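Side-chain contacts in valine-pyruvate aminotransferase (Salmonella typhimurium, PDB 3G7Q), which catalyses the pyridoxal 5'-phosphate-dependent transfer of an amino group from L-valine to pyruvate, giving 3-methyl-2-oxobutanoate and L-alanine: residues 94-99 / 260-265; 115-120 / 268-273. All blocks are in the same frame, centred on the assembly; numbering follows the deposited sequence.

Both contacts lie on the same side of the chain's centre, about 15 Å apart between centres: contact 1 at the antiparallel edge of the large mixed sheet, contact 2 between two helices packed beside it. Contact 1 pairs the loop ahead of strand 101-104 with the end of strand 259-262; contact 2 pairs the end of helix 107-118 with helix 265-278, which directly follows that strand. Contact 1 is divided, with a buried isoleucine pair at one end and an exposed, water-bridged backbone meeting at the other. Contact 2 is smaller and wholly apolar, a partly exposed leucine against one helix. Ile268 connects them: its CB lies 3.4 Å from Gln99 O.

Contact 1: 94-99 / 260-265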
loop_
_atom_site.group_PDB
_atom_site.type_symbol
_atom_site.label_atom_id
_atom_site.label_comp_id
_atom_site.label_asym_id
_atom_site.label_seq_id
_atom_site.Cartn_x
_atom_site.Cartn_y
_atom_site.Cartn_z
ATOM N N TRP A 94 7.431 22.204 16.771
ATOM C CA TRP A 94 8.179 20.941 16.781
ATOM C C TRP A 94 9.388 21.038 15.838
ATOM O O TRP A 94 9.274 21.551 14.720
ATOM C CB TRP A 94 7.303 19.748 16.396
ATOM C CG TRP A 94 6.175 19.434 17.325
ATOM C CD1 TRP A 94 5.983 19.906 18.591
ATOM C CD2 TRP A 94 5.157 18.455 17.106
ATOM N NE1 TRP A 94 4.857 19.334 19.143
ATOM C CE2 TRP A 94 4.332 18.441 18.252
ATOM C CE3 TRP A 94 4.842 17.619 16.036
ATOM C CZ2 TRP A 94 3.227 17.608 18.364
ATOM C CZ3 TRP A 94 3.738 16.791 16.146
ATOM C CH2 TRP A 94 2.935 16.802 17.297
ATOM N N ASP A 95 10.541 20.538 16.282
ATOM C CA ASP A 95 11.764 20.595 15.479
ATOM C C ASP A 95 11.763 19.417 14.488
ATOM O O ASP A 95 12.492 18.453 14.644
ATOM C CB ASP A 95 12.980 20.583 16.398
ATOM C CG ASP A 95 14.286 20.753 15.655
ATOM O OD1 ASP A 95 14.279 21.078 14.449
ATOM O OD2 ASP A 95 15.333 20.562 16.303
ATOM N N ILE A 96 10.919 19.533 13.469
ATOM C CA ILE A 96 10.731 18.497 12.463
ATOM C C ILE A 96 11.338 18.945 11.141
ATOM O O ILE A 96 11.217 20.094 10.773
ATOM C CB ILE A 96 9.214 18.217 12.257
ATOM C CG1 ILE A 96 8.572 17.691 13.539
ATOM C CG2 ILE A 96 8.949 17.176 11.179
ATOM C CD1 ILE A 96 9.332 16.552 14.158
ATOM N N GLU A 97 12.022 18.037 10.449
ATOM C CA GLU A 97 12.547 18.302 9.131
ATOM C C GLU A 97 12.013 17.188 8.251
ATOM O O GLU A 97 11.494 16.211 8.768
ATOM C CB GLU A 97 14.071 18.287 9.140
ATOM C CG GLU A 97 14.734 19.460 9.865
ATOM C CD GLU A 97 14.505 20.813 9.196
ATOM O OE1 GLU A 97 13.872 20.876 8.115
ATOM O OE2 GLU A 97 14.979 21.825 9.757
ATOM N N PRO A 98 12.129 17.319 6.911
ATOM C CA PRO A 98 11.647 16.233 6.031
ATOM C C PRO A 98 12.220 14.849 6.355
ATOM O O PRO A 98 11.542 13.848 6.169
ATOM C CB PRO A 98 12.093 16.694 4.637
ATOM C CG PRO A 98 12.122 18.166 4.734
ATOM C CD PRO A 98 12.610 18.473 6.135
ATOM N N GLN A 99 13.436 14.803 6.893
ATOM C CA GLN A 99 14.092 13.544 7.262
ATOM C C GLN A 99 13.438 12.878 8.473
ATOM O O GLN A 99 13.800 11.754 8.824
ATOM C CB GLN A 99 15.573 13.744 7.584
ATOM C CG GLN A 99 16.297 14.720 6.682
ATOM C CD GLN A 99 16.122 16.163 7.143
ATOM O OE1 GLN A 99 16.461 16.517 8.280
ATOM N NE2 GLN A 99 15.609 16.999 6.258
ATOM N N ILE A 260 1.115 8.963 7.490
ATOM C CA ILE A 260 2.278 9.780 7.766
ATOM C C ILE A 260 2.938 9.286 9.041
ATOM O O ILE A 260 2.236 9.017 10.011
ATOM C CB ILE A 260 1.834 11.238 7.971
ATOM C CG1 ILE A 260 1.206 11.793 6.687
ATOM C CG2 ILE A 260 2.988 12.108 8.431
ATOM C CD1 ILE A 260 0.371 13.050 6.903
ATOM N N ILE A 261 4.257 9.161 9.054
ATOM C CA ILE A 261 4.981 8.763 10.261
ATOM C C ILE A 261 5.976 9.853 10.578
ATOM O O ILE A 261 6.745 10.286 9.705
ATOM C CB ILE A 261 5.740 7.442 10.110
ATOM C CG1 ILE A 261 4.777 6.283 9.861
ATOM C CG2 ILE A 261 6.583 7.142 11.343
ATOM C CD1 ILE A 261 5.514 5.002 9.413
ATOM N N ILE A 262 5.977 10.292 11.831
ATOM C CA ILE A 262 6.919 11.323 12.296
ATOM C C ILE A 262 7.787 10.658 13.344
ATOM O O ILE A 262 7.269 10.131 14.319
ATOM C CB ILE A 262 6.152 12.553 12.829
ATOM C CG1 ILE A 262 5.311 13.158 11.689
ATOM C CG2 ILE A 262 7.108 13.613 13.382
ATOM C CD1 ILE A 262 4.205 13.963 12.163
ATOM N N ALA A 263 9.103 10.689 13.147
ATOM C CA ALA A 263 10.041 10.004 14.045
ATOM C C ALA A 263 11.438 10.530 13.854
ATOM O O ALA A 263 11.677 11.344 12.952
ATOM C CB ALA A 263 9.999 8.482 13.788
ATOM N N ASN A 264 12.374 10.074 14.687
ATOM C CA ASN A 264 13.776 10.462 14.519
ATOM C C ASN A 264 14.261 9.956 13.147
ATOM O O ASN A 264 13.695 9.016 12.590
ATOM C CB ASN A 264 14.673 9.994 15.685
ATOM C CG ASN A 264 14.776 8.476 15.815
ATOM O OD1 ASN A 264 15.065 7.759 14.852
ATOM N ND2 ASN A 264 14.595 7.984 17.039
ATOM N N ASP A 265 15.275 10.609 12.593
ATOM C CA ASP A 265 15.741 10.271 11.220
ATOM C C ASP A 265 16.226 8.831 10.994
ATOM O O ASP A 265 16.081 8.308 9.882
ATOM C CB ASP A 265 16.779 11.285 10.721
ATOM C CG ASP A 265 17.918 11.477 11.672
ATOM O OD1 ASP A 265 18.467 10.478 12.175
ATOM O OD2 ASP A 265 18.275 12.649 11.901
HETATM O O HOH W 1 15.466 10.139 7.570
#
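In both Ile96 and Ile262 the first torsion sets CG2 anti to the backbone N and CG1 beside it. The two residues part at chi2: that of Ile96 is -50°, folding its chain so that CD1 is the atom that reaches across, whereas Ile262 has an extended chi2 and offers its CG2 branch. CD1 of Ile96 meets CG2 of Ile262 at 3.8 Å, an ordinary van der Waals distance, with the side chains crossing at about a right angle. Both residues are buried, and Trp238 lies against both, while Leu88 of helix 77-92 also touches Ile262.

At the exposed end the backbones do the work. The CA of Asp265 approaches the carbonyl O of Gln99 at 3.4 Å, a CA-H...O contact with 144° at the hydrogen. Alongside it the CB atoms of Gln99 and Asp265 stand 4.2 Å apart, so the side chains meet at their bases and their polar ends take no part across the contact. The same Gln99 O accepts a hydrogen bond from a water at 2.6 Å, and this water also donates to Asp265 O at 3.0 Å, bridging the two carbonyls. Asp265 O in turn receives Thr269 OG1, one turn along its helix.

Next to this meeting the sheet proper begins: Asn100 bonds to Ala263 and Ile261 to Ala102, with strand 101-104 running antiparallel to 259-262. Asn264, the N-cap of helix 265-278, takes the Thr267 N on its OD1. The geometry is that of the antiparallel edge of the seven-stranded mixed sheet in the large domain of class-I (fold type I) aminotransferases.

Contact 2: 115-120 / 268-273; sequences FNLFAG and ITAIAN
Apolar contact accounts for the whole of this interface, and Leu117 supplies one entire side of it. Both of its methyl groups face the CB of Ala270: CD1 lies 3.5 Å from that CB, tighter than usual for two carbons, and CD2 stands 3.8 Å from it. The alanine methyl is thus met by the end of the leucine fork. With chi1 at -167°, CG of Leu117 is anti to the backbone N and the side chain extends across to the other helix. A looser touch follows on the next residue, where Leu117 CD2 comes within 4.2 Å of Ile271 CG1. The closest CA atoms, those of Leu117 and Ala270, are 7.7 Å apart, and the buried surface is modest at 107 Å², as expected when a single side chain spans the gap.

A CH-aromatic approach lies within the first helix. CG of Leu117 sits 4.0 Å above the ring plane of Phe118, offset toward the rim. Beyond the two segments, Phe118 also touches Thr267 and Leu117 touches Met274, both of helix 265-278.

The hydrogen bonds near the contact run along each helix, not between the two: Ala119 N to Phe115 O at the end of helix 107-118, and Ala272 N to Ile268 O. Helix 107-118 leads on towards strand 129-132, whereas helix 265-278 follows the antiparallel strand 259-262. Their meeting is a small helix-helix contact at the periphery of the alpha/beta large domain of the fold type I, aspartate aminotransferase-like architecture.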
loop_
_atom_site.group_PDB
_atom_site.type_symbol
_atom_site.label_atom_id
_atom_site.label_comp_id
_atom_site.label_asym_id
_atom_site.label_seq_id
_atom_site.Cartn_x
_atom_site.Cartn_y
_atom_site.Cartn_z
ATOM N N PHE A 115 5.990 -2.663 13.673
ATOM C CA PHE A 115 6.031 -3.964 14.350
ATOM C C PHE A 115 7.217 -4.778 13.855
ATOM O O PHE A 115 7.950 -5.370 14.651
ATOM C CB PHE A 115 4.713 -4.758 14.190
ATOM C CG PHE A 115 3.469 -4.038 14.718
ATOM C CD1 PHE A 115 3.536 -3.104 15.754
ATOM C CD2 PHE A 115 2.211 -4.366 14.220
ATOM C CE1 PHE A 115 2.380 -2.471 16.235
ATOM C CE2 PHE A 115 1.071 -3.750 14.705
ATOM C CZ PHE A 115 1.157 -2.801 15.717
ATOM N N ASN A 116 7.434 -4.784 12.546
ATOM C CA ASN A 116 8.594 -5.462 11.978
ATOM C C ASN A 116 9.926 -4.869 12.387
ATOM O O ASN A 116 10.904 -5.587 12.525
ATOM C CB ASN A 116 8.526 -5.476 10.446
ATOM C CG ASN A 116 7.651 -6.582 9.927
ATOM O OD1 ASN A 116 8.058 -7.746 9.927
ATOM N ND2 ASN A 116 6.448 -6.237 9.474
ATOM N N LEU A 117 9.969 -3.555 12.567
ATOM C CA LEU A 117 11.219 -2.880 12.903
ATOM C C LEU A 117 11.610 -3.050 14.379
ATOM O O LEU A 117 12.787 -3.195 14.691
ATOM C CB LEU A 117 11.083 -1.395 12.552
ATOM C CG LEU A 117 12.309 -0.499 12.517
ATOM C CD1 LEU A 117 13.273 -0.964 11.437
ATOM C CD2 LEU A 117 11.895 0.951 12.271
ATOM N N PHE A 118 10.631 -3.053 15.280
ATOM C CA PHE A 118 10.910 -3.121 16.717
ATOM C C PHE A 118 10.472 -4.393 17.466
ATOM O O PHE A 118 10.920 -4.599 18.589
ATOM C CB PHE A 118 10.285 -1.897 17.422
ATOM C CG PHE A 118 10.842 -0.577 16.957
ATOM C CD1 PHE A 118 12.054 -0.119 17.430
ATOM C CD2 PHE A 118 10.137 0.211 16.067
ATOM C CE1 PHE A 118 12.579 1.091 17.007
ATOM C CE2 PHE A 118 10.639 1.414 15.642
ATOM C CZ PHE A 118 11.868 1.859 16.114
ATOM N N ALA A 119 9.590 -5.205 16.889
ATOM C CA ALA A 119 9.096 -6.415 17.546
ATOM C C ALA A 119 9.518 -7.648 16.741
ATOM O O ALA A 119 10.080 -7.523 15.656
ATOM C CB ALA A 119 7.585 -6.368 17.711
ATOM N N GLY A 120 9.254 -8.835 17.276
ATOM C CA GLY A 120 9.631 -10.087 16.599
ATOM C C GLY A 120 10.975 -10.615 17.039
ATOM O O GLY A 120 11.541 -10.120 18.011
ATOM N N ILE A 268 13.094 6.796 10.512
ATOM C CA ILE A 268 12.537 7.119 9.206
ATOM C C ILE A 268 13.333 6.439 8.087
ATOM O O ILE A 268 12.745 5.905 7.149
ATOM C CB ILE A 268 12.467 8.638 8.977
ATOM C CG1 ILE A 268 11.446 9.265 9.960
ATOM C CG2 ILE A 268 12.069 8.973 7.534
ATOM C CD1 ILE A 268 10.007 8.700 9.895
ATOM N N THR A 269 14.650 6.461 8.205
ATOM C CA THR A 269 15.510 5.790 7.234
ATOM C C THR A 269 15.191 4.287 7.160
ATOM O O THR A 269 15.041 3.744 6.070
ATOM C CB THR A 269 16.962 5.990 7.580
ATOM O OG1 THR A 269 17.280 7.387 7.508
ATOM C CG2 THR A 269 17.850 5.222 6.592
ATOM N N ALA A 270 15.059 3.633 8.313
ATOM C CA ALA A 270 14.733 2.207 8.364
ATOM C C ALA A 270 13.382 1.925 7.710
ATOM O O ALA A 270 13.219 0.931 6.988
ATOM C CB ALA A 270 14.746 1.711 9.809
ATOM N N ILE A 271 12.418 2.801 7.958
ATOM C CA ILE A 271 11.097 2.684 7.355
ATOM C C ILE A 271 11.179 2.904 5.838
ATOM O O ILE A 271 10.425 2.292 5.069
ATOM C CB ILE A 271 10.107 3.679 7.969
ATOM C CG1 ILE A 271 9.837 3.333 9.432
ATOM C CG2 ILE A 271 8.788 3.650 7.219
ATOM C CD1 ILE A 271 9.068 4.402 10.150
ATOM N N ALA A 272 12.099 3.777 5.423
ATOM C CA ALA A 272 12.317 4.079 4.016
ATOM C C ALA A 272 12.596 2.796 3.255
ATOM O O ALA A 272 11.921 2.486 2.264
ATOM C CB ALA A 272 13.486 5.054 3.852
ATOM N N ASN A 273 13.588 2.060 3.751
ATOM C CA ASN A 273 14.011 0.787 3.186
ATOM C C ASN A 273 12.839 -0.182 3.004
ATOM O O ASN A 273 12.545 -0.616 1.893
ATOM C CB ASN A 273 15.096 0.160 4.075
ATOM C CG ASN A 273 16.320 1.061 4.234
ATOM O OD1 ASN A 273 16.448 2.079 3.547
ATOM N ND2 ASN A 273 17.216 0.697 5.151
#